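Local coordinates for protein acyl-coenzyme A oxidase acox-1.2 (Caenorhabditis elegans, PDB 5K3J) that catalyses the FAD-dependent first step of peroxisomal beta-oxidation of ascaroside pheromone side chains, desaturating the CoA ester of an ascaroside with a five-carbon omega side chain, at residues K240-A245 against Y422-G427; P60-T65 against F631-S636; G235-K240 against N248-L253. All blocks are in the same frame, centred on the assembly; numbering follows the deposited sequence.

Contact 1: K240-A245 against Y422-G427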
ATOM      1  N   LYS A 240       3.847  14.233  -3.772  1.00 17.78           N
ATOM      2  CA  LYS A 240       3.678  12.887  -4.302  1.00 17.73           C
ATOM      3  C   LYS A 240       3.320  11.904  -3.193  1.00 18.29           C
ATOM      4  O   LYS A 240       3.378  12.251  -2.011  1.00 17.71           O
ATOM      5  CB  LYS A 240       4.955  12.440  -5.018  1.00 17.86           C
ATOM      6  CG  LYS A 240       5.296  13.272  -6.253  1.00 18.30           C
ATOM      7  CD  LYS A 240       6.795  13.317  -6.525  1.00 19.61           C
ATOM      8  CE  LYS A 240       7.543  13.937  -5.358  1.00 20.44           C
ATOM      9  NZ  LYS A 240       8.882  14.452  -5.747  1.00 20.48           N
ATOM     10  N   MET A 241       2.947  10.685  -3.577  1.00 18.89           N
ATOM     11  CA  MET A 241       2.671   9.617  -2.617  1.00 20.08           C
ATOM     12  C   MET A 241       3.851   9.460  -1.666  1.00 20.13           C
ATOM     13  O   MET A 241       3.681   9.283  -0.459  1.00 20.18           O
ATOM     14  CB  MET A 241       2.385   8.295  -3.337  1.00 21.61           C
ATOM     15  CG  MET A 241       2.233   7.116  -2.389  1.00 21.26           C
ATOM     16  SD  MET A 241       1.778   5.573  -3.205  1.00 20.22           S
ATOM     17  CE  MET A 241       1.252   4.591  -1.801  1.00 20.88           C
ATOM     18  N   ASN A 242       5.049   9.543  -2.229  1.00 26.84           N
ATOM     19  CA  ASN A 242       6.270   9.618  -1.446  1.00 28.28           C
ATOM     20  C   ASN A 242       7.392  10.194  -2.296  1.00 30.20           C
ATOM     21  O   ASN A 242       7.130  10.796  -3.337  1.00 30.43           O
ATOM     22  CB  ASN A 242       6.660   8.247  -0.904  1.00 27.29           C
ATOM     23  CG  ASN A 242       7.311   8.334   0.458  1.00 27.79           C
ATOM     24  OD1 ASN A 242       8.444   8.801   0.593  1.00 28.38           O
ATOM     25  ND2 ASN A 242       6.594   7.891   1.481  1.00 28.91           N
ATOM     26  N   PHE A 243       8.631   9.995  -1.850  1.00 21.00           N
ATOM     27  CA  PHE A 243       9.807  10.475  -2.567  1.00 19.57           C
ATOM     28  C   PHE A 243       9.791  12.001  -2.641  1.00 20.16           C
ATOM     29  O   PHE A 243      10.239  12.587  -3.625  1.00 24.01           O
ATOM     30  CB  PHE A 243       9.867   9.859  -3.972  1.00 19.35           C
ATOM     31  CG  PHE A 243      11.247   9.808  -4.564  1.00 19.98           C
ATOM     32  CD1 PHE A 243      12.281   9.191  -3.884  1.00 19.60           C
ATOM     33  CD2 PHE A 243      11.504  10.344  -5.817  1.00 20.54           C
ATOM     34  CE1 PHE A 243      13.550   9.133  -4.420  1.00 18.12           C
ATOM     35  CE2 PHE A 243      12.772  10.284  -6.364  1.00 21.99           C
ATOM     36  CZ  PHE A 243      13.797   9.677  -5.666  1.00 19.95           C
ATOM     37  N   ASN A 244       9.290  12.640  -1.585  1.00 18.41           N
ATOM     38  CA  ASN A 244       9.034  14.081  -1.606  1.00 18.11           C
ATOM     39  C   ASN A 244      10.205  14.973  -1.181  1.00 19.65           C
ATOM     40  O   ASN A 244      10.065  16.195  -1.124  1.00 20.61           O
ATOM     41  CB  ASN A 244       7.819  14.401  -0.728  1.00 15.46           C
ATOM     42  CG  ASN A 244       6.523  13.885  -1.318  1.00 15.23           C
ATOM     43  OD1 ASN A 244       6.048  14.391  -2.335  1.00 15.51           O
ATOM     44  ND2 ASN A 244       5.936  12.881  -0.676  1.00 14.62           N
ATOM     45  N   ALA A 245      11.353  14.381  -0.877  1.00 33.22           N
ATOM     46  CA  ALA A 245      12.543  15.187  -0.640  1.00 36.37           C
ATOM     47  C   ALA A 245      13.202  15.459  -1.984  1.00 37.66           C
ATOM     48  O   ALA A 245      14.072  16.318  -2.110  1.00 37.44           O
ATOM     49  CB  ALA A 245      13.503  14.494   0.317  1.00 38.03           C
ATOM     50  N   TYR A 422       7.356   1.749   2.332  1.00 19.96           N
ATOM     51  CA  TYR A 422       6.341   1.253   1.424  1.00 20.99           C
ATOM     52  C   TYR A 422       6.129   2.259   0.302  1.00 19.35           C
ATOM     53  O   TYR A 422       6.207   1.907  -0.875  1.00 18.80           O
ATOM     54  CB  TYR A 422       5.014   0.999   2.123  1.00 22.39           C
ATOM     55  CG  TYR A 422       3.953   0.575   1.145  1.00 22.88           C
ATOM     56  CD1 TYR A 422       3.971  -0.698   0.595  1.00 23.57           C
ATOM     57  CD2 TYR A 422       2.971   1.461   0.725  1.00 22.24           C
ATOM     58  CE1 TYR A 422       3.027  -1.090  -0.328  1.00 23.89           C
ATOM     59  CE2 TYR A 422       2.019   1.078  -0.198  1.00 23.58           C
ATOM     60  CZ  TYR A 422       2.054  -0.202  -0.722  1.00 23.96           C
ATOM     61  OH  TYR A 422       1.119  -0.612  -1.644  1.00 26.94           O
ATOM     62  N   GLY A 423       5.875   3.516   0.670  1.00 26.75           N
ATOM     63  CA  GLY A 423       5.634   4.571  -0.306  1.00 27.22           C
ATOM     64  C   GLY A 423       6.743   4.706  -1.332  1.00 28.61           C
ATOM     65  O   GLY A 423       6.487   4.891  -2.519  1.00 28.71           O
ATOM     66  N   ILE A 424       7.984   4.604  -0.868  1.00 27.62           N
ATOM     67  CA  ILE A 424       9.150   4.715  -1.738  1.00 29.65           C
ATOM     68  C   ILE A 424       9.238   3.563  -2.747  1.00 31.22           C
ATOM     69  O   ILE A 424       9.241   3.785  -3.960  1.00 32.41           O
ATOM     70  CB  ILE A 424      10.456   4.766  -0.912  1.00 30.68           C
ATOM     71  CG1 ILE A 424      10.607   6.127  -0.230  1.00 33.41           C
ATOM     72  CG2 ILE A 424      11.661   4.494  -1.789  1.00 30.78           C
ATOM     73  CD1 ILE A 424      10.663   7.288  -1.200  1.00 35.15           C
ATOM     74  N   ALA A 425       9.291   2.337  -2.239  1.00 36.22           N
ATOM     75  CA  ALA A 425       9.534   1.166  -3.076  1.00 34.95           C
ATOM     76  C   ALA A 425       8.380   0.850  -4.023  1.00 33.21           C
ATOM     77  O   ALA A 425       8.607   0.433  -5.159  1.00 32.32           O
ATOM     78  CB  ALA A 425       9.828  -0.036  -2.201  1.00 36.59           C
ATOM     79  N   ILE A 426       7.150   1.052  -3.555  1.00 32.10           N
ATOM     80  CA  ILE A 426       5.960   0.697  -4.330  1.00 32.46           C
ATOM     81  C   ILE A 426       5.913   1.458  -5.650  1.00 29.51           C
ATOM     82  O   ILE A 426       5.257   1.031  -6.600  1.00 31.51           O
ATOM     83  CB  ILE A 426       4.655   0.964  -3.541  1.00 32.94           C
ATOM     84  CG1 ILE A 426       3.475   0.209  -4.164  1.00 36.34           C
ATOM     85  CG2 ILE A 426       4.365   2.462  -3.443  1.00 32.08           C
ATOM     86  CD1 ILE A 426       3.694  -1.272  -4.281  1.00 37.35           C
ATOM     87  N   GLY A 427       6.622   2.582  -5.713  1.00 22.02           N
ATOM     88  CA  GLY A 427       6.782   3.312  -6.957  1.00 21.17           C
ATOM     89  C   GLY A 427       7.436   2.446  -8.017  1.00 21.29           C
ATOM     90  O   GLY A 427       7.264   2.668  -9.216  1.00 21.35           O
TER

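Contact 2: P60-T65 against F631-S636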
ATOM      1  N   PRO A  60      14.290  14.031  13.279  1.00 19.77           N
ATOM      2  CA  PRO A  60      13.485  12.913  12.774  1.00 19.19           C
ATOM      3  C   PRO A  60      12.718  13.231  11.493  1.00 19.86           C
ATOM      4  O   PRO A  60      11.761  14.010  11.510  1.00 24.03           O
ATOM      5  CB  PRO A  60      12.521  12.640  13.928  1.00 18.68           C
ATOM      6  CG  PRO A  60      13.332  12.945  15.135  1.00 18.04           C
ATOM      7  CD  PRO A  60      14.269  14.074  14.755  1.00 18.40           C
ATOM      8  N   TYR A  61      13.148  12.609  10.396  1.00 25.94           N
ATOM      9  CA  TYR A  61      12.617  12.881   9.057  1.00 23.21           C
ATOM     10  C   TYR A  61      11.087  12.955   8.923  1.00 23.18           C
ATOM     11  O   TYR A  61      10.592  13.751   8.129  1.00 23.84           O
ATOM     12  CB  TYR A  61      13.149  11.835   8.062  1.00 21.44           C
ATOM     13  CG  TYR A  61      14.495  12.180   7.467  1.00 21.60           C
ATOM     14  CD1 TYR A  61      15.231  13.252   7.944  1.00 22.28           C
ATOM     15  CD2 TYR A  61      15.022  11.439   6.418  1.00 22.75           C
ATOM     16  CE1 TYR A  61      16.462  13.574   7.401  1.00 23.83           C
ATOM     17  CE2 TYR A  61      16.254  11.754   5.864  1.00 23.63           C
ATOM     18  CZ  TYR A  61      16.968  12.823   6.361  1.00 25.17           C
ATOM     19  OH  TYR A  61      18.191  13.139   5.813  1.00 32.03           O
ATOM     20  N   PRO A  62      10.333  12.117   9.661  1.00 17.90           N
ATOM     21  CA  PRO A  62       8.879  12.300   9.586  1.00 17.62           C
ATOM     22  C   PRO A  62       8.392  13.693   9.990  1.00 18.21           C
ATOM     23  O   PRO A  62       7.351  14.122   9.496  1.00 16.99           O
ATOM     24  CB  PRO A  62       8.354  11.252  10.561  1.00 17.90           C
ATOM     25  CG  PRO A  62       9.349  10.171  10.488  1.00 18.58           C
ATOM     26  CD  PRO A  62      10.680  10.847  10.327  1.00 18.67           C
ATOM     27  N   PHE A  63       9.131  14.391  10.851  1.00 23.38           N
ATOM     28  CA  PHE A  63       8.692  15.696  11.345  1.00 24.84           C
ATOM     29  C   PHE A  63       8.813  16.804  10.295  1.00 25.94           C
ATOM     30  O   PHE A  63       8.318  17.915  10.495  1.00 27.50           O
ATOM     31  CB  PHE A  63       9.491  16.106  12.588  1.00 26.92           C
ATOM     32  CG  PHE A  63       9.324  15.180  13.764  1.00 27.70           C
ATOM     33  CD1 PHE A  63       8.348  14.195  13.768  1.00 26.25           C
ATOM     34  CD2 PHE A  63      10.142  15.304  14.871  1.00 27.08           C
ATOM     35  CE1 PHE A  63       8.200  13.348  14.852  1.00 24.85           C
ATOM     36  CE2 PHE A  63       9.999  14.461  15.954  1.00 24.70           C
ATOM     37  CZ  PHE A  63       9.025  13.478  15.944  1.00 25.08           C
ATOM     38  N   LEU A  64       9.461  16.500   9.176  1.00 29.43           N
ATOM     39  CA  LEU A  64       9.814  17.521   8.193  1.00 27.82           C
ATOM     40  C   LEU A  64       8.707  17.812   7.189  1.00 27.97           C
ATOM     41  O   LEU A  64       8.064  16.897   6.669  1.00 29.26           O
ATOM     42  CB  LEU A  64      11.078  17.101   7.446  1.00 28.14           C
ATOM     43  CG  LEU A  64      12.342  17.052   8.298  1.00 27.36           C
ATOM     44  CD1 LEU A  64      13.460  16.360   7.531  1.00 26.74           C
ATOM     45  CD2 LEU A  64      12.741  18.461   8.704  1.00 27.60           C
ATOM     46  N   THR A  65       8.494  19.099   6.921  1.00 25.21           N
ATOM     47  CA  THR A  65       7.587  19.527   5.865  1.00 24.19           C
ATOM     48  C   THR A  65       8.204  19.178   4.522  1.00 24.36           C
ATOM     49  O   THR A  65       9.369  18.788   4.453  1.00 24.28           O
ATOM     50  CB  THR A  65       7.295  21.042   5.920  1.00 24.58           C
ATOM     51  OG1 THR A  65       8.415  21.773   5.407  1.00 23.90           O
ATOM     52  CG2 THR A  65       7.021  21.480   7.341  1.00 22.82           C
ATOM     53  N   PHE A 631       8.067   6.911  23.403  1.00 31.59           N
ATOM     54  CA  PHE A 631       7.517   8.009  24.185  1.00 33.67           C
ATOM     55  C   PHE A 631       8.301   9.293  23.930  1.00 34.43           C
ATOM     56  O   PHE A 631       7.717  10.323  23.590  1.00 34.97           O
ATOM     57  CB  PHE A 631       7.529   7.654  25.671  1.00 37.38           C
ATOM     58  CG  PHE A 631       6.917   8.700  26.550  1.00 39.08           C
ATOM     59  CD1 PHE A 631       5.659   9.204  26.273  1.00 43.10           C
ATOM     60  CD2 PHE A 631       7.588   9.160  27.670  1.00 41.24           C
ATOM     61  CE1 PHE A 631       5.090  10.159  27.082  1.00 42.83           C
ATOM     62  CE2 PHE A 631       7.021  10.113  28.487  1.00 41.44           C
ATOM     63  CZ  PHE A 631       5.770  10.613  28.191  1.00 40.48           C
ATOM     64  N   LYS A 632       9.623   9.220  24.088  1.00 39.00           N
ATOM     65  CA  LYS A 632      10.519  10.348  23.829  1.00 38.74           C
ATOM     66  C   LYS A 632      10.290  10.936  22.441  1.00 36.74           C
ATOM     67  O   LYS A 632      10.283  12.158  22.262  1.00 38.74           O
ATOM     68  CB  LYS A 632      11.980   9.918  23.966  1.00 42.02           C
ATOM     69  CG  LYS A 632      12.470   9.788  25.397  1.00 45.40           C
ATOM     70  CD  LYS A 632      13.927   9.350  25.421  1.00 47.44           C
ATOM     71  CE  LYS A 632      14.495   9.318  26.833  1.00 46.91           C
ATOM     72  NZ  LYS A 632      15.810   8.617  26.883  1.00 45.33           N
ATOM     73  N   TRP A 633      10.093  10.055  21.465  1.00 43.52           N
ATOM     74  CA  TRP A 633       9.860  10.464  20.086  1.00 42.41           C
ATOM     75  C   TRP A 633       8.580  11.288  19.964  1.00 39.42           C
ATOM     76  O   TRP A 633       8.598  12.412  19.464  1.00 38.31           O
ATOM     77  CB  TRP A 633       9.783   9.235  19.185  1.00 43.07           C
ATOM     78  CG  TRP A 633       9.628   9.551  17.735  1.00 43.60           C
ATOM     79  CD1 TRP A 633      10.623   9.868  16.857  1.00 42.55           C
ATOM     80  CD2 TRP A 633       8.410   9.577  16.986  1.00 44.65           C
ATOM     81  NE1 TRP A 633      10.102  10.093  15.611  1.00 42.72           N
ATOM     82  CE2 TRP A 633       8.744   9.919  15.662  1.00 45.06           C
ATOM     83  CE3 TRP A 633       7.068   9.344  17.306  1.00 42.27           C
ATOM     84  CZ2 TRP A 633       7.789  10.033  14.658  1.00 43.67           C
ATOM     85  CZ3 TRP A 633       6.120   9.461  16.307  1.00 42.31           C
ATOM     86  CH2 TRP A 633       6.485   9.804  15.000  1.00 44.45           C
ATOM     87  N   ALA A 634       7.477  10.716  20.441  1.00 27.37           N
ATOM     88  CA  ALA A 634       6.167  11.367  20.420  1.00 26.96           C
ATOM     89  C   ALA A 634       6.195  12.730  21.109  1.00 28.32           C
ATOM     90  O   ALA A 634       5.732  13.730  20.556  1.00 28.56           O
ATOM     91  CB  ALA A 634       5.127  10.474  21.076  1.00 28.68           C
ATOM     92  N   LYS A 635       6.742  12.753  22.320  1.00 27.05           N
ATOM     93  CA  LYS A 635       6.818  13.964  23.125  1.00 28.47           C
ATOM     94  C   LYS A 635       7.571  15.084  22.408  1.00 30.41           C
ATOM     95  O   LYS A 635       7.350  16.265  22.678  1.00 33.21           O
ATOM     96  CB  LYS A 635       7.498  13.654  24.456  1.00 30.29           C
ATOM     97  CG  LYS A 635       6.936  14.391  25.663  1.00 30.20           C
ATOM     98  CD  LYS A 635       7.888  14.287  26.849  1.00 31.21           C
ATOM     99  CE  LYS A 635       8.475  12.885  26.972  1.00 31.92           C
ATOM    100  NZ  LYS A 635       9.553  12.816  28.000  1.00 33.42           N
ATOM    101  N   SER A 636       8.465  14.706  21.499  1.00 53.72           N
ATOM    102  CA  SER A 636       9.283  15.677  20.785  1.00 54.89           C
ATOM    103  C   SER A 636       8.658  16.079  19.448  1.00 54.70           C
ATOM    104  O   SER A 636       9.128  17.011  18.803  1.00 53.53           O
ATOM    105  CB  SER A 636      10.693  15.122  20.553  1.00 56.76           C
ATOM    106  OG  SER A 636      10.717  14.232  19.449  1.00 57.31           O
TER

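Contact 3: G235-K240 against N248-L253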
ATOM      1  N   GLY A 235       9.708  23.439 -13.729  1.00 23.79           N
ATOM      2  CA  GLY A 235       9.127  23.528 -12.401  1.00 23.50           C
ATOM      3  C   GLY A 235       8.803  22.162 -11.825  1.00 22.62           C
ATOM      4  O   GLY A 235       8.867  21.156 -12.527  1.00 21.85           O
ATOM      5  N   ASP A 236       8.453  22.133 -10.542  1.00 18.64           N
ATOM      6  CA  ASP A 236       8.128  20.892  -9.840  1.00 18.47           C
ATOM      7  C   ASP A 236       6.677  20.476 -10.093  1.00 18.50           C
ATOM      8  O   ASP A 236       5.814  21.327 -10.323  1.00 19.57           O
ATOM      9  CB  ASP A 236       8.391  21.058  -8.340  1.00 18.92           C
ATOM     10  CG  ASP A 236       8.174  19.777  -7.560  1.00 18.72           C
ATOM     11  OD1 ASP A 236       9.036  18.875  -7.628  1.00 22.17           O
ATOM     12  OD2 ASP A 236       7.142  19.679  -6.866  1.00 16.43           O
ATOM     13  N   ILE A 237       6.407  19.172 -10.049  1.00 19.09           N
ATOM     14  CA  ILE A 237       5.072  18.668 -10.366  1.00 16.87           C
ATOM     15  C   ILE A 237       4.206  18.441  -9.130  1.00 14.89           C
ATOM     16  O   ILE A 237       3.189  17.750  -9.201  1.00 16.02           O
ATOM     17  CB  ILE A 237       5.135  17.352 -11.169  1.00 17.63           C
ATOM     18  CG1 ILE A 237       5.716  16.209 -10.320  1.00 16.50           C
ATOM     19  CG2 ILE A 237       5.922  17.569 -12.446  1.00 18.68           C
ATOM     20  CD1 ILE A 237       5.666  14.862 -10.987  1.00 17.23           C
ATOM     21  N   GLY A 238       4.595  19.041  -8.008  1.00 11.76           N
ATOM     22  CA  GLY A 238       3.799  18.984  -6.793  1.00  9.87           C
ATOM     23  C   GLY A 238       4.144  17.828  -5.878  1.00  9.91           C
ATOM     24  O   GLY A 238       5.018  17.020  -6.195  1.00  9.81           O
ATOM     25  N   PRO A 239       3.455  17.745  -4.727  1.00 15.11           N
ATOM     26  CA  PRO A 239       3.635  16.656  -3.762  1.00 14.53           C
ATOM     27  C   PRO A 239       3.337  15.295  -4.386  1.00 15.86           C
ATOM     28  O   PRO A 239       2.658  15.217  -5.413  1.00 17.66           O
ATOM     29  CB  PRO A 239       2.621  16.989  -2.662  1.00 13.97           C
ATOM     30  CG  PRO A 239       2.410  18.473  -2.785  1.00 13.63           C
ATOM     31  CD  PRO A 239       2.463  18.728  -4.259  1.00 13.73           C
ATOM     32  N   LYS A 240       3.847  14.233  -3.772  1.00 17.78           N
ATOM     33  CA  LYS A 240       3.678  12.887  -4.302  1.00 17.73           C
ATOM     34  C   LYS A 240       3.320  11.904  -3.193  1.00 18.29           C
ATOM     35  O   LYS A 240       3.378  12.251  -2.011  1.00 17.71           O
ATOM     36  CB  LYS A 240       4.955  12.440  -5.018  1.00 17.86           C
ATOM     37  CG  LYS A 240       5.296  13.272  -6.253  1.00 18.30           C
ATOM     38  CD  LYS A 240       6.795  13.317  -6.525  1.00 19.61           C
ATOM     39  CE  LYS A 240       7.543  13.937  -5.358  1.00 20.44           C
ATOM     40  NZ  LYS A 240       8.882  14.452  -5.747  1.00 20.48           N
ATOM     41  N   ASN A 248      10.650  16.155  -8.545  1.00 26.15           N
ATOM     42  CA  ASN A 248      10.329  15.642  -9.863  1.00 24.66           C
ATOM     43  C   ASN A 248       9.637  16.749 -10.643  1.00 22.17           C
ATOM     44  O   ASN A 248       8.665  17.334 -10.169  1.00 18.24           O
ATOM     45  CB  ASN A 248       9.469  14.387  -9.751  1.00 26.55           C
ATOM     46  CG  ASN A 248      10.150  13.294  -8.954  1.00 27.12           C
ATOM     47  OD1 ASN A 248      10.177  13.332  -7.725  1.00 27.08           O
ATOM     48  ND2 ASN A 248      10.710  12.315  -9.652  1.00 28.36           N
ATOM     49  N   GLY A 249      10.148  17.053 -11.829  1.00 18.03           N
ATOM     50  CA  GLY A 249       9.717  18.252 -12.514  1.00 17.80           C
ATOM     51  C   GLY A 249       9.115  18.080 -13.892  1.00 17.62           C
ATOM     52  O   GLY A 249       8.990  16.971 -14.407  1.00 17.85           O
ATOM     53  N   TYR A 250       8.721  19.201 -14.484  1.00 17.44           N
ATOM     54  CA  TYR A 250       8.273  19.207 -15.866  1.00 14.98           C
ATOM     55  C   TYR A 250       9.171  20.120 -16.691  1.00 15.48           C
ATOM     56  O   TYR A 250       9.810  21.025 -16.150  1.00 14.70           O
ATOM     57  CB  TYR A 250       6.803  19.634 -15.968  1.00 14.67           C
ATOM     58  CG  TYR A 250       6.495  21.024 -15.463  1.00 14.11           C
ATOM     59  CD1 TYR A 250       6.636  22.138 -16.287  1.00 14.74           C
ATOM     60  CD2 TYR A 250       6.044  21.223 -14.168  1.00 14.59           C
ATOM     61  CE1 TYR A 250       6.347  23.412 -15.823  1.00 15.43           C
ATOM     62  CE2 TYR A 250       5.754  22.488 -13.697  1.00 15.18           C
ATOM     63  CZ  TYR A 250       5.906  23.578 -14.522  1.00 15.67           C
ATOM     64  OH  TYR A 250       5.611  24.834 -14.040  1.00 17.86           O
ATOM     65  N   LEU A 251       9.236  19.875 -17.997  1.00 17.24           N
ATOM     66  CA  LEU A 251      10.088  20.672 -18.875  1.00 17.29           C
ATOM     67  C   LEU A 251       9.346  21.147 -20.115  1.00 18.62           C
ATOM     68  O   LEU A 251       8.711  20.359 -20.818  1.00 19.11           O
ATOM     69  CB  LEU A 251      11.328  19.881 -19.297  1.00 17.08           C
ATOM     70  CG  LEU A 251      12.236  20.563 -20.324  1.00 16.70           C
ATOM     71  CD1 LEU A 251      12.787  21.881 -19.780  1.00 16.76           C
ATOM     72  CD2 LEU A 251      13.362  19.631 -20.744  1.00 17.12           C
ATOM     73  N   GLY A 252       9.427  22.448 -20.369  1.00 29.90           N
ATOM     74  CA  GLY A 252       8.864  23.036 -21.568  1.00 30.67           C
ATOM     75  C   GLY A 252       9.936  23.638 -22.453  1.00 31.02           C
ATOM     76  O   GLY A 252      10.695  24.501 -22.018  1.00 32.46           O
ATOM     77  N   LEU A 253       9.998  23.184 -23.700  1.00 17.97           N
ATOM     78  CA  LEU A 253      11.001  23.674 -24.638  1.00 20.26           C
ATOM     79  C   LEU A 253      10.349  24.419 -25.799  1.00 23.22           C
ATOM     80  O   LEU A 253       9.459  23.889 -26.462  1.00 21.72           O
ATOM     81  CB  LEU A 253      11.853  22.513 -25.159  1.00 19.35           C
ATOM     82  CG  LEU A 253      12.747  21.836 -24.116  1.00 17.59           C
ATOM     83  CD1 LEU A 253      13.225  20.472 -24.590  1.00 17.99           C
ATOM     84  CD2 LEU A 253      13.931  22.726 -23.775  1.00 17.63           C
TER

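Contact 1: K240-A245 against Y422-G427
Met241 reaches across to Tyr422 and Ile426 as a fully extended chain. With CG anti to the backbone N (chi1 174°) and the later torsions also anti, the chain projects straight from the loop 240-245. Its methyl CE approaches Tyr422 CE2 at 3.9 Å, coming at the ring obliquely. The same CE lies 4.1 Å from Ile426 CG2, and here the two side chains cross at about a right angle. Ile426 also packs its CB over one face of the Tyr422 ring, so Met241 meets a surface made jointly by Tyr422 and Ile426.

Beside it Asn242 bears on the helix backbone: its CA is 5.2 Å from the CA of Gly423, and its CB is 3.6 Å from Gly423 C. Gly423 has no side chain where Asn242 CB comes up to its backbone. The Asn242 amide is turned back on its own loop, because OD1 accepts Phe243 N at 2.7 Å in the carbonyl plane (N-H...O 161°). Ile424 lies at about a right angle to Asn242 and sends its terminal methyl past the amide to the edge of the Phe243 ring, Ile424 CD1 to Phe243 CD1 3.7 Å. The Phe243 side chain touches the bound ascaroside-CoA, so the loop helps line the substrate pocket.

No hydrogen bond joins the segments, and the polar bonds instead shape the loop. Asn244 ND2 donates to Lys240 O at 3.0 Å, while Asn244 OD1 accepts Lys240 N, so one amide grips both polar backbone atoms of Lys240.

The second subunit closes in here: its Glu401 is hydrogen-bonded to Tyr422 OH, and its Tyr412 to Gly423 O. The loop connects strand 232-236 to strand 248-253 and packs on helix 418-426, whose Ile424 also touches Phe303 of helix 287-315.

Contact 2: P60-T65 against F631-S636
Phe63 and Trp633 form the aromatic part of the contact, their side chains sliding past each other in opposite directions. The planes are inclined at 38°, with 4.8 Å between the Phe63 centroid and that of the indole five-membered ring, so the pair is oblique. Phe63 CZ stands over one face of the indole, 3.6 Å from Trp633 NE1, displaced toward the rim. Trp633 is carried there with CG anti to its backbone N (chi1 -176°).

Two prolines add further apolar contacts. Pro62 CB meets the indole at its edge, 4.3 Å from Trp633 CZ2, whereas Pro60 CB approaches obliquely, 3.9 Å from Trp633 NE1. Pro60 CB also lies over one face of the Phe63 ring. From the second subunit, Pro239 packs on Phe63 and Ile237 on Trp633.

No hydrogen bond crosses the contact; each segment keeps its own. Ser636 OG donates to Trp633 O at 2.8 Å, and Ser636 N reaches the same oxygen from the same face of its plane. Ser636 OG is thereby held at the edge of the Phe63 ring, 3.6 Å from Phe63 CE2.

The 3-10 segment 61-63, in the N-terminal acyl-CoA oxidase family region just before helix 66-82, thus rests at the surface against helix 626-636 of the C-terminal one.

Contact 3: G235-K240 against N248-L253
Tyr250 lays its ring over the backbone of Gly235, its partner in an antiparallel hydrogen-bonded pair. Gly235 CA is 4.1 Å from the centroid of the Tyr250 ring and 26° off the normal, a CH-pi contact. CG of Tyr250 stands between its backbone N and carbonyl carbon (chi1 61°), which swings the ring across the neighbouring strand. Ile237 CG2 meets the ring edge, 4.0 Å from Tyr250 CD2. The ring also meets Trp186 of its own chain and, edge-to-face, Phe631 of the second subunit.

Tyr250 N donates to Gly235 O at 2.8 Å; the return bond, Gly235 N to Tyr250 O, is weak. Ile237 N to Asn248 O, 2.9 Å, continues the pairing. Beyond it Lys240, bent at chi3, curls back so that NZ meets Asn248 OD1 at 2.6 Å, on a lone pair in the carbonyl plane. Asp236 OD2 accepts Gly238 N in an Asx turn and forms a salt bridge with Arg66.

An alanine in place of Tyr250 would probably uncover the Gly235 backbone and leave Ile237 CG2 without its aromatic neighbour.

The arrangement is a beta hairpin with a long connecting loop, in which a cross-strand tyrosine covers a glycine; strand 185-189 completes the three-stranded antiparallel sheet.

Contacts 1 and 3 share Lys240 and form one continuous region, their centres 16 Å apart: the loop connecting the two strands of contact 3 packs on the helix of contact 1. They also touch directly, Phe243 CD2 lying 3.8 Å from Asn248 OD1. Both border the active site. The Phe243 side chain is about 4 Å from the bound ascaroside-CoA and about 5 Å from FAD, and that of Asn248 about 4 Å from FAD. Contact 2 is more peripheral, about 13 Å from FAD at the Trp633 side chain, with its nearest atoms about 6 Å from contact 1 and 9 Å from contact 3. All three contacts meet the second subunit; across the dimer contact 2 packs against the second subunit's copy of contact 3.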